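Local coordinates for Pre-mRNA splicing helicase-like protein (Chaetomium thermophilum, PDB 4RVQ) that probably takes part in pre-mRNA splicing as the spliceosomal helicase Brr2, whose N-terminal region carries this noncanonical PWI domain, a module linked to protein and RNA interactions, at residues 68-73 with 83-88. Sequence-based numbering, arbitrary orientation.
Sequences NDLMEL and QKLIEN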
ATOM      1  N   ASN A  68      -1.148  -5.350 -14.205  0.99 11.98           N
ATOM      2  CA  ASN A  68      -2.248  -5.239 -15.152  1.00 13.91           C
ATOM      3  C   ASN A  68      -3.556  -4.867 -14.457  1.00 12.06           C
ATOM      4  O   ASN A  68      -4.266  -3.960 -14.907  1.00 12.85           O
ATOM      5  CB  ASN A  68      -2.406  -6.529 -15.934  1.00 17.74           C
ATOM      6  CG  ASN A  68      -1.422  -6.633 -17.099  1.00 25.99           C
ATOM      7  OD1 ASN A  68      -0.762  -5.654 -17.499  1.00 29.23           O
ATOM      8  ND2 ASN A  68      -1.319  -7.827 -17.643  1.00 26.62           N
ATOM      9  N   ASP A  69      -3.862  -5.540 -13.365  1.00 11.83           N
ATOM     10  CA  ASP A  69      -5.106  -5.302 -12.686  1.00 11.89           C
ATOM     11  C   ASP A  69      -5.136  -3.915 -12.062  1.00 11.38           C
ATOM     12  O   ASP A  69      -6.151  -3.226 -12.099  1.00 10.86           O
ATOM     13  CB  ASP A  69      -5.362  -6.378 -11.635  1.00 13.06           C
ATOM     14  CG  ASP A  69      -5.684  -7.739 -12.249  1.00 16.71           C
ATOM     15  OD1 ASP A  69      -5.864  -7.827 -13.474  1.00 19.03           O
ATOM     16  OD2 ASP A  69      -5.718  -8.721 -11.479  1.00 20.61           O
ATOM     17  N   LEU A  70      -4.027  -3.474 -11.482  1.00  9.98           N
ATOM     18  CA  LEU A  70      -3.984  -2.149 -10.877  0.70 10.12           C
ATOM     19  C   LEU A  70      -4.095  -1.043 -11.951  1.00 10.60           C
ATOM     20  O   LEU A  70      -4.725   0.001 -11.732  1.00 10.58           O
ATOM     21  CB  LEU A  70      -2.762  -1.983  -9.932  0.70 10.35           C
ATOM     22  CG  LEU A  70      -2.879  -1.064  -8.725  0.70 10.28           C
ATOM     23  CD1 LEU A  70      -3.920  -1.575  -7.760  0.70 11.08           C
ATOM     24  CD2 LEU A  70      -1.530  -0.921  -8.042  0.70 11.25           C
ATOM     25  N   MET A  71      -3.446  -1.262 -13.103  1.00 10.39           N
ATOM     26  CA  MET A  71      -3.517  -0.233 -14.128  1.00 10.42           C
ATOM     27  C   MET A  71      -4.973  -0.056 -14.588  1.00 10.29           C
ATOM     28  O   MET A  71      -5.412   1.065 -14.829  1.00 10.92           O
ATOM     29  CB  MET A  71      -2.619  -0.571 -15.319  1.00 11.37           C
ATOM     30  CG  MET A  71      -1.130  -0.420 -14.971  1.00 11.22           C
ATOM     31  SD  MET A  71       0.014  -0.677 -16.337  1.00 13.04           S
ATOM     32  CE  MET A  71      -0.350  -2.407 -16.768  1.00 15.07           C
ATOM     33  N   GLU A  72      -5.704  -1.158 -14.769  1.00 11.18           N
ATOM     34  CA  GLU A  72      -7.101  -1.075 -15.136  1.00 11.65           C
ATOM     35  C   GLU A  72      -7.939  -0.401 -14.032  1.00 11.28           C
ATOM     36  O   GLU A  72      -8.823   0.392 -14.334  1.00 12.04           O
ATOM     37  CB  GLU A  72      -7.648  -2.461 -15.409  1.00 14.38           C
ATOM     38  CG  GLU A  72      -9.123  -2.431 -15.831  1.00 18.56           C
ATOM     39  CD  GLU A  72      -9.687  -3.782 -16.216  1.00 24.25           C
ATOM     40  OE1 GLU A  72     -10.916  -4.009 -16.038  0.63 25.49           O
ATOM     41  OE2 GLU A  72      -8.923  -4.637 -16.704  1.00 26.04           O
ATOM     42  N   LEU A  73      -7.621  -0.687 -12.771  1.00 11.62           N
ATOM     43  CA  LEU A  73      -8.357  -0.106 -11.664  1.00  9.95           C
ATOM     44  C   LEU A  73      -8.261   1.412 -11.694  1.00 10.17           C
ATOM     45  O   LEU A  73      -9.204   2.122 -11.306  1.00 10.92           O
ATOM     46  CB  LEU A  73      -7.813  -0.652 -10.347  1.00 10.20           C
ATOM     47  CG  LEU A  73      -8.561  -0.226  -9.086  1.00  9.32           C
ATOM     48  CD1 LEU A  73      -9.996  -0.858  -9.078  1.00 10.80           C
ATOM     49  CD2 LEU A  73      -7.798  -0.660  -7.833  1.00  9.81           C
ATOM     50  N   GLN A  83       2.657   2.495  -9.763  1.00  9.73           N
ATOM     51  CA  GLN A  83       4.018   1.958  -9.456  0.54 10.22           C
ATOM     52  C   GLN A  83       4.353   2.185  -8.005  1.00  8.28           C
ATOM     53  O   GLN A  83       4.963   1.336  -7.399  1.00  8.02           O
ATOM     54  CB  GLN A  83       5.231   2.506 -10.293  0.54 12.65           C
ATOM     55  CG  GLN A  83       6.730   1.918  -9.869  0.54 11.18           C
ATOM     56  CD  GLN A  83       7.929   2.335 -10.838  0.54 11.15           C
ATOM     57  OE1 GLN A  83       7.682   3.056 -11.814  0.54 12.27           O
ATOM     58  NE2 GLN A  83       9.254   1.924 -10.529  0.54  2.79           N
ATOM     59  N   LYS A  84       3.989   3.337  -7.447  1.00  7.72           N
ATOM     60  CA  LYS A  84       4.262   3.571  -6.029  1.00  7.28           C
ATOM     61  C   LYS A  84       3.620   2.487  -5.153  1.00  6.72           C
ATOM     62  O   LYS A  84       4.216   1.997  -4.193  1.00  7.19           O
ATOM     63  CB  LYS A  84       3.757   4.954  -5.614  1.00  8.29           C
ATOM     64  CG  LYS A  84       3.959   5.286  -4.159  1.00  9.01           C
ATOM     65  CD  LYS A  84       3.684   6.740  -3.853  1.00 10.93           C
ATOM     66  CE  LYS A  84       3.880   7.116  -2.437  1.00 11.82           C
ATOM     67  NZ  LYS A  84       3.331   8.485  -2.242  1.00 15.57           N
ATOM     68  N   LEU A  85       2.379   2.132  -5.479  1.00  7.29           N
ATOM     69  CA  LEU A  85       1.693   1.120  -4.702  1.00  8.10           C
ATOM     70  C   LEU A  85       2.356  -0.253  -4.851  1.00  7.59           C
ATOM     71  O   LEU A  85       2.569  -0.985  -3.905  1.00  8.68           O
ATOM     72  CB  LEU A  85       0.210   1.057  -5.094  1.00  8.43           C
ATOM     73  CG  LEU A  85      -0.572   2.346  -4.782  1.00  9.28           C
ATOM     74  CD1 LEU A  85      -2.029   2.143  -5.195  1.00 11.11           C
ATOM     75  CD2 LEU A  85      -0.464   2.777  -3.320  1.00  9.22           C
ATOM     76  N   ILE A  86       2.721  -0.590  -6.095  1.00  7.50           N
ATOM     77  CA  ILE A  86       3.368  -1.873  -6.335  1.00  7.84           C
ATOM     78  C   ILE A  86       4.740  -1.966  -5.649  1.00  6.62           C
ATOM     79  O   ILE A  86       5.065  -2.964  -5.013  1.00  7.60           O
ATOM     80  CB  ILE A  86       3.500  -2.145  -7.842  1.00  9.74           C
ATOM     81  CG1 ILE A  86       2.107  -2.280  -8.450  1.00 11.82           C
ATOM     82  CG2 ILE A  86       4.314  -3.387  -8.090  1.00 11.62           C
ATOM     83  CD1 ILE A  86       2.118  -2.448  -9.964  1.00 15.16           C
ATOM     84  N   GLU A  87       5.541  -0.910  -5.733  1.00  6.70           N
ATOM     85  CA  GLU A  87       6.849  -0.889  -5.077  1.00  6.92           C
ATOM     86  C   GLU A  87       6.716  -1.099  -3.570  1.00  6.96           C
ATOM     87  O   GLU A  87       7.609  -1.640  -2.937  1.00  9.79           O
ATOM     88  CB  GLU A  87       7.563   0.434  -5.338  1.00  7.38           C
ATOM     89  CG  GLU A  87       7.973   0.683  -6.809  1.00  7.50           C
ATOM     90  CD  GLU A  87       9.129  -0.155  -7.278  1.00  8.34           C
ATOM     91  OE1 GLU A  87       9.636  -0.980  -6.513  1.00 10.57           O
ATOM     92  OE2 GLU A  87       9.519   0.035  -8.467  1.00  8.88           O
ATOM     93  N   ASN A  88       5.609  -0.623  -3.009  1.00  6.02           N
ATOM     94  CA  ASN A  88       5.313  -0.713  -1.582  1.00  6.35           C
ATOM     95  C   ASN A  88       4.248  -1.740  -1.258  1.00  6.11           C
ATOM     96  O   ASN A  88       3.596  -1.612  -0.221  1.00  7.00           O
ATOM     97  CB  ASN A  88       4.896   0.672  -1.082  1.00  5.86           C
ATOM     98  CG  ASN A  88       6.041   1.656  -1.088  1.00  6.82           C
ATOM     99  OD1 ASN A  88       7.004   1.481  -0.334  1.00  8.21           O
ATOM    100  ND2 ASN A  88       5.959   2.650  -1.924  1.00  7.09           N
TER
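Leu70 reaches from helix 63-73 to helix 79-87 and sets one methyl, CD2, against two consecutive residues there. Leu70 is modelled in two conformers; in the one described here CD2 lies 3.9 Å from CG1 of Ile86 and 4.0 Å from CB of Leu85, so between these two segments a single branch does the touching from its side. The two partners meet it differently. Ile86 lies antiparallel beside Leu70, whereas Leu85 stands nearly perpendicular to it. In Ile86, CG1 stands anti to the carbonyl carbon (chi1 -65°), which leans the longer branch, rather than CG2, toward the leucine methyl. The contact is wholly apolar and small, about 123 Å² over both sides, with the CA atoms of Leu70 and Ile86 still 8.6 Å apart.

Within the all-helical PWI-like domain of Brr2, this joins two helices that follow one another in the chain, linked by a short connection. Leu70 also touches Val82 one turn earlier on helix 79-87 and Ala45 of helix 35-50, and Leu85 continues the apolar cluster toward Trp23 and Leu24 of helix 23-29. Leu70 and Leu85 are buried; Ile86 remains partly open, with a sulfate ion, probably from the crystallisation liquor, about 6 Å from its side chain.

At the end of helix 79-87, Lys84 O is gripped from opposite faces of its plane by Asn88 N and Asn88 ND2, the latter at 2.9 Å; the same ND2 also bonds to Asn12 O.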